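PDB 6VSS: arginase, which hydrolyses L-arginine to urea and L-ornithine, and agmatine to urea and putrescine, using two manganese ions per subunit. Local coordinates for residues Ser64-Val69 with Leu154-Asp159; Val69-His74 with Asp159-Phe164; Leu181-His186 with Val266-Asp271. All blocks are in the same frame, centred on the assembly; numbering follows the deposited sequence.

Interaction 1: Ser64-Val69 with Leu154-Asp159; sequences SSLLGV and LVLGGD
Leu66 and Leu154 lie side by side on neighbouring parallel strands, the second and third from one edge of the eight-stranded parallel sheet that forms the core of the arginase alpha/beta fold. Leu66 is the bump: with CG anti to its own carbonyl carbon (chi1 -53°), its branches settle between Leu154 and Leu156. Its CD2 methyl rests on Leu154 CB at 4.0 Å, above Leu154 O, while its CD1 methyl reaches Leu156 CD1 at 4.3 Å. Gly68, beside Leu156, adds no side chain to this face. Helix 323-339 covers Leu154 and Leu156, and helix 84-92 presses on Leu66 and Leu156. On the reverse face Val155 fits between Leu67 and Val69. Its CG1 methyl sits over Leu67 O and meets Val69 CG2 obliquely at 3.8 Å, whereas the touch of its CG2 on Leu67 CD2 is looser. Helix 131-146 closes over Leu67 and Val69. Beneath the side chains, Ser65 O, Leu154 O, Leu67 O and Leu156 O each accept one amide in turn. The last of these bonds, Val69 N to Leu156 O at 2.8 Å, is the straightest, with 169° at the hydrogen. The peptide before Gly158 is cis and the phi of Gly158 is positive (88°), and its alpha carbon lies against Val69. A beta carbon at that position would collide with Val69 O, which instead receives a CA-H...O contact from Gly158 CA at 3.3 Å.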
loop_
_atom_site.group_PDB
_atom_site.type_symbol
_atom_site.label_atom_id
_atom_site.label_comp_id
_atom_site.label_asym_id
_atom_site.label_seq_id
_atom_site.Cartn_x
_atom_site.Cartn_y
_atom_site.Cartn_z
ATOM N N SER B 64 -21.172 -22.974 18.401
ATOM C CA SER B 64 -21.135 -21.974 17.311
ATOM C C SER B 64 -20.513 -22.675 16.085
ATOM O O SER B 64 -19.373 -23.191 16.171
ATOM C CB SER B 64 -20.379 -20.697 17.731
ATOM O OG SER B 64 -21.011 -20.016 18.798
ATOM N N SER B 65 -21.254 -22.688 14.985
ATOM C CA SER B 65 -21.001 -23.462 13.748
ATOM C C SER B 65 -20.996 -22.520 12.541
ATOM O O SER B 65 -22.041 -21.844 12.273
ATOM C CB SER B 65 -22.030 -24.540 13.641
ATOM O OG SER B 65 -22.041 -25.222 14.884
ATOM N N LEU B 66 -19.808 -22.364 11.922
ATOM C CA LEU B 66 -19.611 -21.388 10.846
ATOM C C LEU B 66 -20.290 -21.927 9.599
ATOM O O LEU B 66 -19.928 -22.991 9.120
ATOM C CB LEU B 66 -18.117 -21.155 10.637
ATOM C CG LEU B 66 -17.364 -20.781 11.900
ATOM C CD1 LEU B 66 -15.960 -20.266 11.598
ATOM C CD2 LEU B 66 -18.138 -19.741 12.642
ATOM N N LEU B 67 -21.205 -21.147 9.059
ATOM C CA LEU B 67 -21.785 -21.315 7.702
ATOM C C LEU B 67 -21.481 -20.057 6.899
ATOM O O LEU B 67 -21.955 -18.966 7.285
ATOM C CB LEU B 67 -23.289 -21.601 7.861
ATOM C CG LEU B 67 -24.046 -21.874 6.575
ATOM C CD1 LEU B 67 -23.813 -23.309 6.119
ATOM C CD2 LEU B 67 -25.530 -21.599 6.748
ATOM N N GLY B 68 -20.617 -20.194 5.894
ATOM C CA GLY B 68 -20.312 -19.188 4.876
ATOM C C GLY B 68 -21.449 -19.030 3.879
ATOM O O GLY B 68 -22.035 -20.062 3.408
ATOM N N VAL B 69 -21.773 -17.760 3.598
ATOM C CA VAL B 69 -22.682 -17.368 2.487
ATOM C C VAL B 69 -21.946 -16.290 1.700
ATOM O O VAL B 69 -22.099 -15.097 1.984
ATOM C CB VAL B 69 -24.045 -16.927 3.037
ATOM C CG1 VAL B 69 -25.022 -16.680 1.908
ATOM C CG2 VAL B 69 -24.592 -17.929 4.048
ATOM N N LEU B 154 -23.523 -19.649 13.223
ATOM C CA LEU B 154 -22.762 -18.371 13.160
ATOM C C LEU B 154 -22.409 -18.169 11.669
ATOM O O LEU B 154 -21.550 -18.830 11.129
ATOM C CB LEU B 154 -21.582 -18.428 14.138
ATOM C CG LEU B 154 -21.035 -17.064 14.566
ATOM C CD1 LEU B 154 -19.961 -17.189 15.667
ATOM C CD2 LEU B 154 -20.433 -16.357 13.340
ATOM N N VAL B 155 -23.224 -17.374 10.981
ATOM C CA VAL B 155 -23.107 -17.159 9.524
ATOM C C VAL B 155 -21.970 -16.177 9.217
ATOM O O VAL B 155 -21.891 -15.078 9.851
ATOM C CB VAL B 155 -24.464 -16.760 8.946
ATOM C CG1 VAL B 155 -24.363 -16.357 7.491
ATOM C CG2 VAL B 155 -25.480 -17.899 9.144
ATOM N N LEU B 156 -21.131 -16.513 8.239
ATOM C CA LEU B 156 -20.124 -15.540 7.716
ATOM C C LEU B 156 -20.571 -15.041 6.348
ATOM O O LEU B 156 -20.817 -15.912 5.442
ATOM C CB LEU B 156 -18.777 -16.209 7.566
ATOM C CG LEU B 156 -18.272 -16.916 8.799
ATOM C CD1 LEU B 156 -16.975 -17.581 8.428
ATOM C CD2 LEU B 156 -18.104 -15.945 9.954
ATOM N N GLY B 157 -20.807 -13.716 6.253
ATOM C CA GLY B 157 -21.123 -13.059 4.969
ATOM C C GLY B 157 -19.812 -12.704 4.292
ATOM O O GLY B 157 -18.730 -12.830 4.880
ATOM N N GLY B 158 -19.933 -12.202 3.068
ATOM C CA GLY B 158 -21.223 -11.930 2.482
ATOM C C GLY B 158 -21.704 -10.544 2.840
ATOM O O GLY B 158 -21.365 -10.042 3.915
ATOM N N ASP B 159 -22.503 -9.948 1.973
ATOM C CA ASP B 159 -23.151 -8.636 2.241
ATOM C C ASP B 159 -24.370 -8.828 3.135
ATOM O O ASP B 159 -24.784 -9.988 3.443
ATOM C CB ASP B 159 -23.406 -7.935 0.928
ATOM C CG ASP B 159 -24.622 -8.454 0.192
ATOM O OD1 ASP B 159 -25.535 -8.875 0.890
ATOM O OD2 ASP B 159 -24.623 -8.360 -1.094
#

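Interaction 2: Val69-His74 with Asp159-Phe164; sequences VPLGHH and DHSISF. With MN (manganese (II) ion), chain J.
Asp159 reaches into the loop 69-74 and holds it at two points, while the carboxylate also shapes its own chain. Its amide gives Leu71 O a bond of 2.9 Å that is nearly straight. Its CG stands between the backbone N and the carbonyl carbon (chi1 79°), which turns OD2 to His74 N for a weak, bent bond of 3.0 Å; Ser75 OG is also hydrogen-bonded to OD2. OD1 takes two donors from one residue: Ser161 OG, at 2.5 Å, comes in on its syn lone pair, and Ser161 N arrives nearly along the C-O bond. The hydroxyl thus fixed lies at the edge of the His74 ring, in its plane, 3.3 Å from CD2. Leu71 CD2 fits close to Ser161 OG and Asp159 OD2, and Ile162 CG2 meets Val69 CG1 at 3.7 Å. An alanine in place of Asp159 would probably leave Ser161 N and OG without their acceptor, free the serine hydroxyl to turn, and slacken the hold on His74. The other margin is looser: partly exposed His73 points away from 159-164 and bonds Asp131, its ring lying near one face of His74, and Pro70, also partly exposed, points away from 159-164 and touches Ile121, at the centre of an inverse gamma turn. The pairing of Asp159 OD1 with Ser161 N is an Asx turn. It leads into the 3-10 turn that carries His160, whose ND1 binds manganese at 2.2 Å in the binuclear site of arginase.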
loop_
_atom_site.group_PDB
_atom_site.type_symbol
_atom_site.label_atom_id
_atom_site.label_comp_id
_atom_site.label_asym_id
_atom_site.label_seq_id
_atom_site.Cartn_x
_atom_site.Cartn_y
_atom_site.Cartn_z
ATOM N N VAL B 69 -21.773 -17.760 3.598
ATOM C CA VAL B 69 -22.682 -17.368 2.487
ATOM C C VAL B 69 -21.946 -16.290 1.700
ATOM O O VAL B 69 -22.099 -15.097 1.984
ATOM C CB VAL B 69 -24.045 -16.927 3.037
ATOM C CG1 VAL B 69 -25.022 -16.680 1.908
ATOM C CG2 VAL B 69 -24.592 -17.929 4.048
ATOM N N PRO B 70 -21.049 -16.745 0.778
ATOM C CA PRO B 70 -20.216 -15.872 -0.052
ATOM C C PRO B 70 -21.009 -15.233 -1.208
ATOM O O PRO B 70 -20.879 -15.637 -2.304
ATOM C CB PRO B 70 -19.152 -16.838 -0.565
ATOM C CG PRO B 70 -19.906 -18.167 -0.654
ATOM C CD PRO B 70 -20.773 -18.181 0.575
ATOM N N LEU B 71 -21.842 -14.255 -0.861
ATOM C CA LEU B 71 -22.784 -13.530 -1.733
ATOM C C LEU B 71 -22.514 -12.035 -1.599
ATOM O O LEU B 71 -22.552 -11.498 -0.463
ATOM C CB LEU B 71 -24.169 -13.916 -1.244
ATOM C CG LEU B 71 -25.329 -13.346 -2.024
ATOM C CD1 LEU B 71 -26.562 -14.191 -1.765
ATOM C CD2 LEU B 71 -25.563 -11.875 -1.665
ATOM N N GLY B 72 -22.191 -11.396 -2.726
ATOM C CA GLY B 72 -21.860 -9.964 -2.840
ATOM C C GLY B 72 -22.794 -9.274 -3.776
ATOM O O GLY B 72 -22.741 -8.024 -3.822
ATOM N N HIS B 73 -23.671 -10.017 -4.472
ATOM C CA HIS B 73 -24.363 -9.424 -5.646
ATOM C C HIS B 73 -25.512 -8.491 -5.202
ATOM O O HIS B 73 -26.192 -7.920 -6.076
ATOM C CB HIS B 73 -24.765 -10.484 -6.665
ATOM C CG HIS B 73 -25.909 -11.346 -6.239
ATOM N ND1 HIS B 73 -25.731 -12.413 -5.409
ATOM C CD2 HIS B 73 -27.218 -11.319 -6.589
ATOM C CE1 HIS B 73 -26.901 -12.991 -5.211
ATOM N NE2 HIS B 73 -27.844 -12.346 -5.954
ATOM N N HIS B 74 -25.758 -8.369 -3.909
ATOM C CA HIS B 74 -26.863 -7.538 -3.370
ATOM C C HIS B 74 -26.288 -6.207 -2.897
ATOM O O HIS B 74 -27.057 -5.380 -2.469
ATOM C CB HIS B 74 -27.652 -8.320 -2.286
ATOM C CG HIS B 74 -28.547 -9.351 -2.873
ATOM N ND1 HIS B 74 -29.112 -9.208 -4.139
ATOM C CD2 HIS B 74 -28.944 -10.563 -2.427
ATOM C CE1 HIS B 74 -29.837 -10.266 -4.431
ATOM N NE2 HIS B 74 -29.739 -11.129 -3.402
ATOM N N ASP B 159 -22.503 -9.948 1.973
ATOM C CA ASP B 159 -23.151 -8.636 2.241
ATOM C C ASP B 159 -24.370 -8.828 3.135
ATOM O O ASP B 159 -24.784 -9.988 3.443
ATOM C CB ASP B 159 -23.406 -7.935 0.928
ATOM C CG ASP B 159 -24.622 -8.454 0.192
ATOM O OD1 ASP B 159 -25.535 -8.875 0.890
ATOM O OD2 ASP B 159 -24.623 -8.360 -1.094
ATOM N N HIS B 160 -24.922 -7.721 3.615
ATOM C CA HIS B 160 -25.837 -7.775 4.751
ATOM C C HIS B 160 -27.172 -8.388 4.326
ATOM O O HIS B 160 -27.891 -8.725 5.228
ATOM C CB HIS B 160 -25.931 -6.411 5.456
ATOM C CG HIS B 160 -26.104 -6.588 6.922
ATOM N ND1 HIS B 160 -25.772 -5.626 7.853
ATOM C CD2 HIS B 160 -26.651 -7.606 7.615
ATOM C CE1 HIS B 160 -26.002 -6.124 9.065
ATOM N NE2 HIS B 160 -26.565 -7.304 8.943
ATOM N N SER B 161 -27.463 -8.563 3.039
ATOM C CA SER B 161 -28.764 -9.087 2.515
ATOM C C SER B 161 -29.073 -10.458 3.125
ATOM O O SER B 161 -30.309 -10.850 3.239
ATOM C CB SER B 161 -28.760 -9.185 1.010
ATOM O OG SER B 161 -27.726 -10.037 0.555
ATOM N N ILE B 162 -28.023 -11.172 3.484
ATOM C CA ILE B 162 -28.127 -12.589 3.920
ATOM C C ILE B 162 -28.858 -12.663 5.273
ATOM O O ILE B 162 -29.513 -13.685 5.561
ATOM C CB ILE B 162 -26.731 -13.248 3.938
ATOM C CG1 ILE B 162 -25.846 -12.657 5.029
ATOM C CG2 ILE B 162 -26.052 -13.183 2.581
ATOM C CD1 ILE B 162 -24.650 -13.454 5.252
ATOM N N SER B 163 -28.847 -11.623 6.084
ATOM C CA SER B 163 -29.418 -11.712 7.453
ATOM C C SER B 163 -30.922 -11.991 7.334
ATOM O O SER B 163 -31.448 -12.701 8.175
ATOM C CB SER B 163 -29.149 -10.485 8.257
ATOM O OG SER B 163 -27.768 -10.306 8.548
ATOM N N PHE B 164 -31.583 -11.510 6.272
ATOM C CA PHE B 164 -33.040 -11.769 6.089
ATOM C C PHE B 164 -33.275 -13.272 6.059
ATOM O O PHE B 164 -33.905 -13.786 6.982
ATOM C CB PHE B 164 -33.657 -11.042 4.898
ATOM C CG PHE B 164 -34.995 -11.586 4.483
ATOM C CD1 PHE B 164 -36.045 -11.697 5.391
ATOM C CD2 PHE B 164 -35.240 -11.933 3.165
ATOM C CE1 PHE B 164 -37.299 -12.183 4.992
ATOM C CE2 PHE B 164 -36.500 -12.382 2.761
ATOM C CZ PHE B 164 -37.517 -12.522 3.681
HETATM MN MN MN J . -25.558 -3.556 7.172
HETATM O O HOH W 1 -25.311 -1.783 6.145
#

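Interaction 3: Leu181-His186 with Val266-Asp271; sequences LHFDAH and VSIDVD. With MN (manganese (II) ion), chain I; MN (manganese (II) ion), chain J.
Leu181-Phe183 and Val266-Asp269 run parallel, 5° apart, joined by bonds from Ser267 N to Leu181 O, Phe183 N to Ser267 O and Asp269 N to Phe183 O. They are strands of the central sheet of the arginase fold, and their C-terminal ends carry the binuclear manganese site. Along one face Phe183 lies beside Ile268, CD1 to CG1 at 4.0 Å, under helices 291-300 and 323-339. On the other, His182 has CG anti to its backbone N (chi1 164°), and from there NE2 gives Asp184 OD2 a 2.8 Å bond on the anti lone pair. Asp184 bridges the metals with two oxygens, Asp269 with OD2 alone; their carboxylates are turned 63° apart. Water 1 is a third bridge. Asp271 chelates one manganese through both oxygens, joined by His186 ND1 at 2.3 Å, while Glu285 takes a bond from His186 NE2. His160 and Asp188 complete the other ion. The metals probably offset the repulsion of oxygens as close as Asp184 OD1 and Asp269 OD2, 2.7 Å apart. Asx turns, Asp184 OD1 with His186 N and Asp269 OD1 with Asp271 N, set the loops. Ala185 N bonds Asp271 OD1 at 3.3 Å from above the carboxylate plane.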
loop_
_atom_site.group_PDB
_atom_site.type_symbol
_atom_site.label_atom_id
_atom_site.label_comp_id
_atom_site.label_asym_id
_atom_site.label_seq_id
_atom_site.Cartn_x
_atom_site.Cartn_y
_atom_site.Cartn_z
ATOM N N LEU B 181 -29.881 -7.945 18.173
ATOM C CA LEU B 181 -28.865 -6.931 18.468
ATOM C C LEU B 181 -28.082 -6.819 17.179
ATOM O O LEU B 181 -27.595 -7.866 16.722
ATOM C CB LEU B 181 -27.953 -7.409 19.591
ATOM C CG LEU B 181 -26.748 -6.501 19.807
ATOM C CD1 LEU B 181 -27.187 -5.077 20.087
ATOM C CD2 LEU B 181 -25.902 -7.073 20.948
ATOM N N HIS B 182 -28.087 -5.627 16.583
ATOM C CA HIS B 182 -27.608 -5.383 15.213
ATOM C C HIS B 182 -26.590 -4.262 15.316
ATOM O O HIS B 182 -26.983 -3.147 15.718
ATOM C CB HIS B 182 -28.807 -5.126 14.314
ATOM C CG HIS B 182 -28.492 -4.496 12.990
ATOM N ND1 HIS B 182 -29.342 -3.570 12.396
ATOM C CD2 HIS B 182 -27.486 -4.708 12.117
ATOM C CE1 HIS B 182 -28.864 -3.257 11.206
ATOM N NE2 HIS B 182 -27.708 -3.925 11.030
ATOM N N PHE B 183 -25.339 -4.546 15.001
ATOM C CA PHE B 183 -24.255 -3.536 14.876
ATOM C C PHE B 183 -24.131 -3.131 13.415
ATOM O O PHE B 183 -23.950 -3.975 12.558
ATOM C CB PHE B 183 -22.933 -4.076 15.404
ATOM C CG PHE B 183 -22.959 -4.426 16.869
ATOM C CD1 PHE B 183 -23.273 -5.713 17.285
ATOM C CD2 PHE B 183 -22.555 -3.519 17.834
ATOM C CE1 PHE B 183 -23.249 -6.074 18.627
ATOM C CE2 PHE B 183 -22.563 -3.870 19.188
ATOM C CZ PHE B 183 -22.932 -5.135 19.571
ATOM N N ASP B 184 -24.199 -1.839 13.158
ATOM C CA ASP B 184 -24.118 -1.346 11.769
ATOM C C ASP B 184 -23.859 0.166 11.754
ATOM O O ASP B 184 -24.332 0.825 12.645
ATOM C CB ASP B 184 -25.416 -1.728 11.082
ATOM C CG ASP B 184 -25.260 -1.977 9.601
ATOM O OD1 ASP B 184 -24.401 -1.343 8.938
ATOM O OD2 ASP B 184 -25.919 -2.900 9.172
ATOM N N ALA B 185 -23.189 0.705 10.743
ATOM C CA ALA B 185 -23.254 2.151 10.414
ATOM C C ALA B 185 -24.642 2.516 9.858
ATOM O O ALA B 185 -25.038 3.725 9.976
ATOM C CB ALA B 185 -22.161 2.531 9.454
ATOM N N HIS B 186 -25.377 1.543 9.313
ATOM C CA HIS B 186 -26.527 1.767 8.401
ATOM C C HIS B 186 -27.707 1.002 8.949
ATOM O O HIS B 186 -27.558 -0.124 9.378
ATOM C CB HIS B 186 -26.264 1.250 6.974
ATOM C CG HIS B 186 -24.957 1.680 6.409
ATOM N ND1 HIS B 186 -23.808 0.854 6.409
ATOM C CD2 HIS B 186 -24.605 2.869 5.855
ATOM C CE1 HIS B 186 -22.809 1.593 5.896
ATOM N NE2 HIS B 186 -23.270 2.816 5.526
ATOM N N VAL B 266 -27.682 -12.160 16.892
ATOM C CA VAL B 266 -26.673 -11.058 16.919
ATOM C C VAL B 266 -26.069 -10.871 15.532
ATOM O O VAL B 266 -25.365 -11.740 15.073
ATOM C CB VAL B 266 -25.573 -11.271 17.964
ATOM C CG1 VAL B 266 -24.611 -10.084 17.949
ATOM C CG2 VAL B 266 -26.149 -11.451 19.371
ATOM N N SER B 267 -26.364 -9.760 14.876
ATOM C CA SER B 267 -25.894 -9.455 13.507
ATOM C C SER B 267 -24.808 -8.378 13.608
ATOM O O SER B 267 -25.105 -7.247 14.075
ATOM C CB SER B 267 -27.041 -9.021 12.680
ATOM O OG SER B 267 -26.593 -8.620 11.385
ATOM N N ILE B 268 -23.587 -8.691 13.254
ATOM C CA ILE B 268 -22.476 -7.691 13.292
ATOM C C ILE B 268 -22.098 -7.284 11.858
ATOM O O ILE B 268 -21.468 -8.122 11.114
ATOM C CB ILE B 268 -21.287 -8.229 14.092
ATOM C CG1 ILE B 268 -21.777 -8.944 15.368
ATOM C CG2 ILE B 268 -20.308 -7.076 14.341
ATOM C CD1 ILE B 268 -20.724 -9.362 16.349
ATOM N N ASP B 269 -22.436 -6.044 11.467
ATOM C CA ASP B 269 -21.875 -5.450 10.228
ATOM C C ASP B 269 -20.514 -4.807 10.575
ATOM O O ASP B 269 -20.449 -3.998 11.478
ATOM C CB ASP B 269 -22.919 -4.557 9.573
ATOM C CG ASP B 269 -22.475 -3.906 8.268
ATOM O OD1 ASP B 269 -21.233 -3.784 8.098
ATOM O OD2 ASP B 269 -23.352 -3.396 7.541
ATOM N N VAL B 270 -19.427 -5.300 9.967
ATOM C CA VAL B 270 -18.028 -4.833 10.220
ATOM C C VAL B 270 -17.965 -3.307 10.022
ATOM O O VAL B 270 -17.145 -2.685 10.706
ATOM C CB VAL B 270 -17.012 -5.555 9.316
ATOM C CG1 VAL B 270 -15.577 -5.046 9.552
ATOM C CG2 VAL B 270 -17.069 -7.059 9.532
ATOM N N ASP B 271 -18.813 -2.728 9.156
ATOM C CA ASP B 271 -18.803 -1.252 8.916
ATOM C C ASP B 271 -19.418 -0.510 10.091
ATOM O O ASP B 271 -19.195 0.703 10.070
ATOM C CB ASP B 271 -19.389 -0.743 7.601
ATOM C CG ASP B 271 -20.889 -0.822 7.441
ATOM O OD1 ASP B 271 -21.620 -0.972 8.395
ATOM O OD2 ASP B 271 -21.283 -0.807 6.323
HETATM MN MN MN I . -23.353 -1.355 6.963
HETATM MN MN MN J . -25.558 -3.556 7.172
HETATM O O HOH W 1 -25.311 -1.783 6.145
#

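In the fold
All three contacts are buried, and interactions 1 and 3 belong to the same sheet, their centres about 14 Å apart. Interaction 1 is nearer the centre of the chain and almost wholly apolar beyond its backbone bonds; interaction 3 begins in the same way but ends in carboxylates, histidine and metal. Interaction 2 continues interaction 1 past the strand ends, sharing Val69 and Asp159, and replaces sheet pairing with one backbone bond and the carboxylate of Asp159; its loop has partly exposed members in Pro70 and His73, as interaction 3 has in His186. Ile162 CD1 packs on Gly157 CA and Val155 CG1 of interaction 1. His160 ties interactions 2 and 3, sharing a manganese and water 1 with Asp184 and Asp269, while its NE2 bonds Ser267 OG.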